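Local coordinates for protein pyridoxine 4-oxidase (Mesorhizobium loti, PDB 4HA6) that oxidises pyridoxine at its 4-position as an FAD-dependent alcohol oxidase of the GMC oxidoreductase family, at residues A[3-8]-A[242-247]; A[156-161]-A[178-183]. All blocks are in the same frame, centred on the assembly; numbering follows the deposited sequence.

Interaction 1: residues A[3-8]-A[242-247]; sequences DIVIVG and VFADQI. With FAD (flavin-adenine dinucleotide), chain B.
In the parallel Rossmann-type sheet of the FAD-binding fold, strand 4-7 runs between strands 28-31 and 246-249, and this contact is the start of its pairing with the latter. Two parallel bridges, I4 with Q246 and V5 with I247, fix the register. The amide of V5 points almost straight at the carbonyl of Q246 (N to O 2.9 Å, 166° at the hydrogen), nearly along the C=O axis. Q246 N reaches D3 O over the same length, 2.9 Å, but is more bent at the hydrogen, 135°. The tight part lies on the V5 and I247 face. There V5 holds CG2 anti to its carbonyl carbon and presses it on A244 CB at 3.5 Å, closer than usual van der Waals contact, while V242 CG1 meets the same methyl obliquely; L231 and L29 also touch V5. The loose side is at D3 and D245, just ahead of the two strands, with D245 exposed to solvent and D3 partly so. Their carboxylates lie side by side with planes 72° apart, OD2 of D3 3.7 Å from OD2 of D245, so the like charges would be expected to repel or raise a pKa. R27 N bonds D3 OD1. At the far end the strand delivers G8, first glycine of a probable GxGxxG motif, to the cofactor: a side chain there would collide with the ribose, since G8 CA already stands 3.2 Å from FAD O4B.

Interaction 2: residues A[156-161]-A[178-183]; sequences AFIEAG and IGVTPN
Helix 152-163 runs past an irregular, extended segment, 178-183, that follows it in the GMC oxidoreductase fold, and the two backbones come nearest at I158 and V180, whose CA atoms are 5.7 Å apart. Within the helix the regular bonds A160 N to A156 O and G161 N to F157 O are kept, and no hydrogen bond crosses to the extended segment, so the join rests on apolar contacts. I158 is the main contributor from the helix, V180 from the extended segment. With CG1 of I158 anti to its carbonyl carbon (chi1 -78°) and CD1 extended beyond it (chi2 171°), the tip reaches P182, where CD1 lies 3.6 Å from CD and equally close to the ring nitrogen; the two side chains cross at about a right angle. The other branch, CG2, slides past V180 in the opposite sense and meets its CG2 at 3.9 Å. V180 holds that methyl in the crowded position between backbone N and carbonyl carbon (chi1 -68°), and its CG1 rests over G161 CA at 3.9 Å. With V180 placed as it is, a CB on G161 would come 2.6 Å from V180 CG1, a clash, which is consistent with glycine at this position. An alanine at I158 would remove both branches and would probably loosen the seating of P182 and V180 against the helix. T181 turns away from the helix, its OG1 bonded by G171 N. The same hydroxyl donates to the following residue's carbonyl, T181 OG1 to P182 O 3.0 Å, from above the carbonyl plane.

Interactions 1 and 2 stand on opposite sides of the chain's centre, their own centres 45 Å apart and their nearest atoms about 26 Å, so neither touches the other. Along the chain, segments 156-161 and 178-183 both fall between 3-8 and 242-247. The cofactor gives them a common reference: interaction 1 is at its adenine end, with V7 and G8 in the FAD pocket, whereas interaction 2 is toward the substrate side, the side chain of P182 lying about 11 Å from bound pyridoxamine and about 13 Å from FAD. Interaction 1 thus borders the cofactor directly; interaction 2 does not reach either ligand.

Interaction 1: residues A[3-8]-A[242-247]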
# COMPACT_ATOMS: atom_id res chain seq x y z
N ASP A 3 27.06 11.12 -2.70
CA ASP A 3 27.03 10.26 -1.53
C ASP A 3 25.95 9.19 -1.61
O ASP A 3 26.23 8.00 -1.47
CB ASP A 3 26.88 11.08 -0.25
CG ASP A 3 28.20 11.59 0.29
OD1 ASP A 3 28.30 12.81 0.54
OD2 ASP A 3 29.13 10.77 0.47
N ILE A 4 24.70 9.60 -1.83
CA ILE A 4 23.58 8.65 -1.86
C ILE A 4 22.66 8.91 -3.03
O ILE A 4 22.25 10.04 -3.26
CB ILE A 4 22.66 8.77 -0.63
CG1 ILE A 4 23.45 9.11 0.62
CG2 ILE A 4 21.83 7.49 -0.44
CD1 ILE A 4 22.66 9.99 1.55
N VAL A 5 22.30 7.85 -3.75
CA VAL A 5 21.29 7.97 -4.80
C VAL A 5 20.03 7.21 -4.39
O VAL A 5 20.09 6.03 -4.03
CB VAL A 5 21.81 7.44 -6.14
CG1 VAL A 5 20.66 7.21 -7.10
CG2 VAL A 5 22.81 8.42 -6.74
N ILE A 6 18.89 7.89 -4.45
CA ILE A 6 17.59 7.26 -4.18
C ILE A 6 16.85 7.02 -5.49
O ILE A 6 16.61 7.96 -6.28
CB ILE A 6 16.71 8.14 -3.24
CG1 ILE A 6 17.47 8.47 -1.94
CG2 ILE A 6 15.39 7.48 -2.92
CD1 ILE A 6 16.85 9.60 -1.14
N VAL A 7 16.48 5.76 -5.73
CA VAL A 7 15.80 5.39 -6.97
C VAL A 7 14.30 5.28 -6.73
O VAL A 7 13.83 4.36 -6.05
CB VAL A 7 16.33 4.05 -7.52
CG1 VAL A 7 15.58 3.67 -8.81
CG2 VAL A 7 17.84 4.12 -7.77
N GLY A 8 13.54 6.22 -7.28
CA GLY A 8 12.10 6.24 -7.10
C GLY A 8 11.66 7.30 -6.10
O GLY A 8 11.96 7.19 -4.90
N VAL A 242 25.40 7.18 -13.84
CA VAL A 242 25.42 7.98 -12.63
C VAL A 242 26.15 7.22 -11.53
O VAL A 242 25.89 6.04 -11.29
CB VAL A 242 23.98 8.36 -12.20
CG1 VAL A 242 23.93 8.81 -10.75
CG2 VAL A 242 23.44 9.44 -13.13
N PHE A 243 27.09 7.90 -10.88
CA PHE A 243 27.90 7.26 -9.85
C PHE A 243 27.43 7.62 -8.45
O PHE A 243 26.86 8.70 -8.24
CB PHE A 243 29.36 7.62 -10.04
CG PHE A 243 29.93 7.11 -11.32
CD1 PHE A 243 30.57 5.88 -11.37
CD2 PHE A 243 29.81 7.85 -12.49
CE1 PHE A 243 31.09 5.40 -12.57
CE2 PHE A 243 30.32 7.37 -13.69
CZ PHE A 243 30.96 6.15 -13.73
N ALA A 244 27.67 6.72 -7.50
CA ALA A 244 27.21 6.89 -6.12
C ALA A 244 27.96 5.99 -5.14
O ALA A 244 28.40 4.89 -5.50
CB ALA A 244 25.71 6.60 -6.02
N ASP A 245 28.08 6.45 -3.90
CA ASP A 245 28.67 5.68 -2.82
C ASP A 245 27.64 4.71 -2.20
O ASP A 245 27.98 3.59 -1.81
CB ASP A 245 29.20 6.62 -1.73
CG ASP A 245 30.48 7.34 -2.15
OD1 ASP A 245 30.97 7.11 -3.28
OD2 ASP A 245 30.99 8.14 -1.34
N GLN A 246 26.40 5.17 -2.07
CA GLN A 246 25.32 4.34 -1.51
C GLN A 246 24.09 4.43 -2.41
O GLN A 246 23.80 5.50 -2.93
CB GLN A 246 24.95 4.80 -0.09
CG GLN A 246 26.13 4.88 0.87
CD GLN A 246 26.66 3.51 1.25
OE1 GLN A 246 25.88 2.57 1.41
NE2 GLN A 246 27.98 3.40 1.39
N ILE A 247 23.39 3.32 -2.59
CA ILE A 247 22.21 3.29 -3.46
C ILE A 247 21.02 2.72 -2.67
O ILE A 247 21.11 1.64 -2.08
CB ILE A 247 22.42 2.43 -4.74
CG1 ILE A 247 23.53 3.02 -5.63
CG2 ILE A 247 21.11 2.33 -5.54
CD1 ILE A 247 24.97 2.65 -5.18
PA FAD B . 5.50 4.10 -4.62
O1A FAD B . 4.90 5.18 -3.73
O2A FAD B . 4.62 3.43 -5.63
O5B FAD B . 6.78 4.76 -5.36
C5B FAD B . 7.48 4.17 -6.45
C4B FAD B . 8.08 5.34 -7.22
O4B FAD B . 9.27 4.96 -7.92
C3B FAD B . 7.10 5.86 -8.27
O3B FAD B . 7.11 7.29 -8.16
C2B FAD B . 7.68 5.39 -9.60
O2B FAD B . 7.36 6.31 -10.66
C1B FAD B . 9.17 5.33 -9.31
N9A FAD B . 9.94 4.32 -10.10
C8A FAD B . 9.57 3.05 -10.35
N7A FAD B . 10.53 2.41 -11.08
C5A FAD B . 11.54 3.29 -11.30
C6A FAD B . 12.86 3.25 -11.99
N6A FAD B . 13.30 2.12 -12.61
N1A FAD B . 13.61 4.39 -11.97
C2A FAD B . 13.19 5.52 -11.35
N3A FAD B . 12.00 5.60 -10.70
C4A FAD B . 11.15 4.54 -10.64
N1 FAD B . -2.28 3.03 1.11
C2 FAD B . -2.83 3.44 2.27
O2 FAD B . -2.21 3.22 3.34
N3 FAD B . -4.02 4.06 2.32
C4 FAD B . -4.74 4.32 1.22
O4 FAD B . -5.87 4.89 1.28
C4X FAD B . -4.20 3.89 -0.09
N5 FAD B . -4.87 4.10 -1.25
C5X FAD B . -4.34 3.71 -2.44
C6 FAD B . -5.03 3.94 -3.63
C7 FAD B . -4.48 3.55 -4.84
C7M FAD B . -5.24 3.81 -6.12
C8 FAD B . -3.15 2.89 -4.88
C8M FAD B . -2.57 2.47 -6.20
C9 FAD B . -2.45 2.66 -3.70
C9A FAD B . -3.01 3.05 -2.48
N10 FAD B . -2.31 2.81 -1.28
C10 FAD B . -2.89 3.23 -0.07
C1' FAD B . -1.01 2.14 -1.30
C2' FAD B . 0.15 3.10 -1.07
O2' FAD B . -0.01 4.28 -1.87
C3' FAD B . 1.43 2.35 -1.46
O3' FAD B . 1.45 1.09 -0.77
C4' FAD B . 2.67 3.16 -1.13
O4' FAD B . 2.57 4.43 -1.79
C5' FAD B . 3.95 2.42 -1.55
O5' FAD B . 5.01 3.37 -1.61
P FAD B . 6.44 2.92 -2.17
O1P FAD B . 7.50 3.95 -1.80
O2P FAD B . 6.68 1.46 -1.83
O3P FAD B . 6.20 2.94 -3.75

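Interaction 2: residues A[156-161]-A[178-183]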
# COMPACT_ATOMS: atom_id res chain seq x y z
N ALA A 156 -24.38 5.67 9.80
CA ALA A 156 -25.38 4.64 9.98
C ALA A 156 -24.68 3.28 10.00
O ALA A 156 -25.05 2.37 10.77
CB ALA A 156 -26.40 4.71 8.87
N PHE A 157 -23.67 3.14 9.15
CA PHE A 157 -22.89 1.92 9.08
C PHE A 157 -22.17 1.73 10.41
O PHE A 157 -22.17 0.63 10.99
CB PHE A 157 -21.89 2.04 7.94
CG PHE A 157 -20.87 0.94 7.89
CD1 PHE A 157 -21.19 -0.31 7.37
CD2 PHE A 157 -19.56 1.18 8.31
CE1 PHE A 157 -20.24 -1.32 7.30
CE2 PHE A 157 -18.59 0.17 8.24
CZ PHE A 157 -18.93 -1.08 7.73
N ILE A 158 -21.59 2.81 10.90
CA ILE A 158 -20.84 2.78 12.16
C ILE A 158 -21.75 2.35 13.30
O ILE A 158 -21.37 1.50 14.12
CB ILE A 158 -20.14 4.14 12.41
CG1 ILE A 158 -18.88 4.25 11.54
CG2 ILE A 158 -19.73 4.32 13.88
CD1 ILE A 158 -18.24 5.60 11.54
N GLU A 159 -22.96 2.89 13.34
CA GLU A 159 -23.97 2.49 14.32
C GLU A 159 -24.35 1.01 14.22
O GLU A 159 -24.55 0.34 15.23
CB GLU A 159 -25.24 3.34 14.16
CG GLU A 159 -25.09 4.75 14.70
CD GLU A 159 -24.84 4.76 16.19
OE1 GLU A 159 -25.34 3.85 16.90
OE2 GLU A 159 -24.13 5.68 16.66
N ALA A 160 -24.47 0.51 12.99
CA ALA A 160 -24.81 -0.89 12.79
C ALA A 160 -23.73 -1.78 13.38
O ALA A 160 -24.02 -2.71 14.13
CB ALA A 160 -24.99 -1.18 11.30
N GLY A 161 -22.47 -1.49 13.05
CA GLY A 161 -21.35 -2.20 13.64
C GLY A 161 -21.30 -2.10 15.17
O GLY A 161 -21.04 -3.09 15.85
N ILE A 178 -9.49 -3.23 15.91
CA ILE A 178 -10.83 -3.80 15.79
C ILE A 178 -11.84 -2.86 16.44
O ILE A 178 -11.66 -2.46 17.59
CB ILE A 178 -10.95 -5.17 16.48
CG1 ILE A 178 -10.32 -6.27 15.61
CG2 ILE A 178 -12.39 -5.53 16.76
CD1 ILE A 178 -10.37 -7.63 16.25
N GLY A 179 -12.88 -2.49 15.70
CA GLY A 179 -13.90 -1.58 16.22
C GLY A 179 -14.57 -0.85 15.08
O GLY A 179 -14.46 -1.28 13.92
N VAL A 180 -15.28 0.24 15.39
CA VAL A 180 -15.92 1.06 14.35
C VAL A 180 -15.44 2.50 14.48
O VAL A 180 -15.26 2.99 15.60
CB VAL A 180 -17.47 0.98 14.39
CG1 VAL A 180 -17.95 -0.41 13.99
CG2 VAL A 180 -18.00 1.35 15.77
N THR A 181 -15.21 3.16 13.34
CA THR A 181 -14.64 4.51 13.33
C THR A 181 -14.56 4.99 11.89
O THR A 181 -14.38 4.19 10.97
CB THR A 181 -13.21 4.55 13.97
OG1 THR A 181 -12.67 5.89 13.94
CG2 THR A 181 -12.26 3.63 13.23
N PRO A 182 -14.71 6.31 11.67
CA PRO A 182 -14.33 6.84 10.35
C PRO A 182 -12.84 6.61 10.15
O PRO A 182 -12.08 6.70 11.12
CB PRO A 182 -14.60 8.35 10.48
CG PRO A 182 -15.55 8.49 11.63
CD PRO A 182 -15.23 7.36 12.57
N ASN A 183 -12.41 6.32 8.92
CA ASN A 183 -10.99 6.22 8.62
C ASN A 183 -10.28 7.54 8.88
O ASN A 183 -10.79 8.59 8.53
CB ASN A 183 -10.77 5.84 7.15
CG ASN A 183 -11.47 4.55 6.77
OD1 ASN A 183 -11.70 3.69 7.61
ND2 ASN A 183 -11.84 4.42 5.50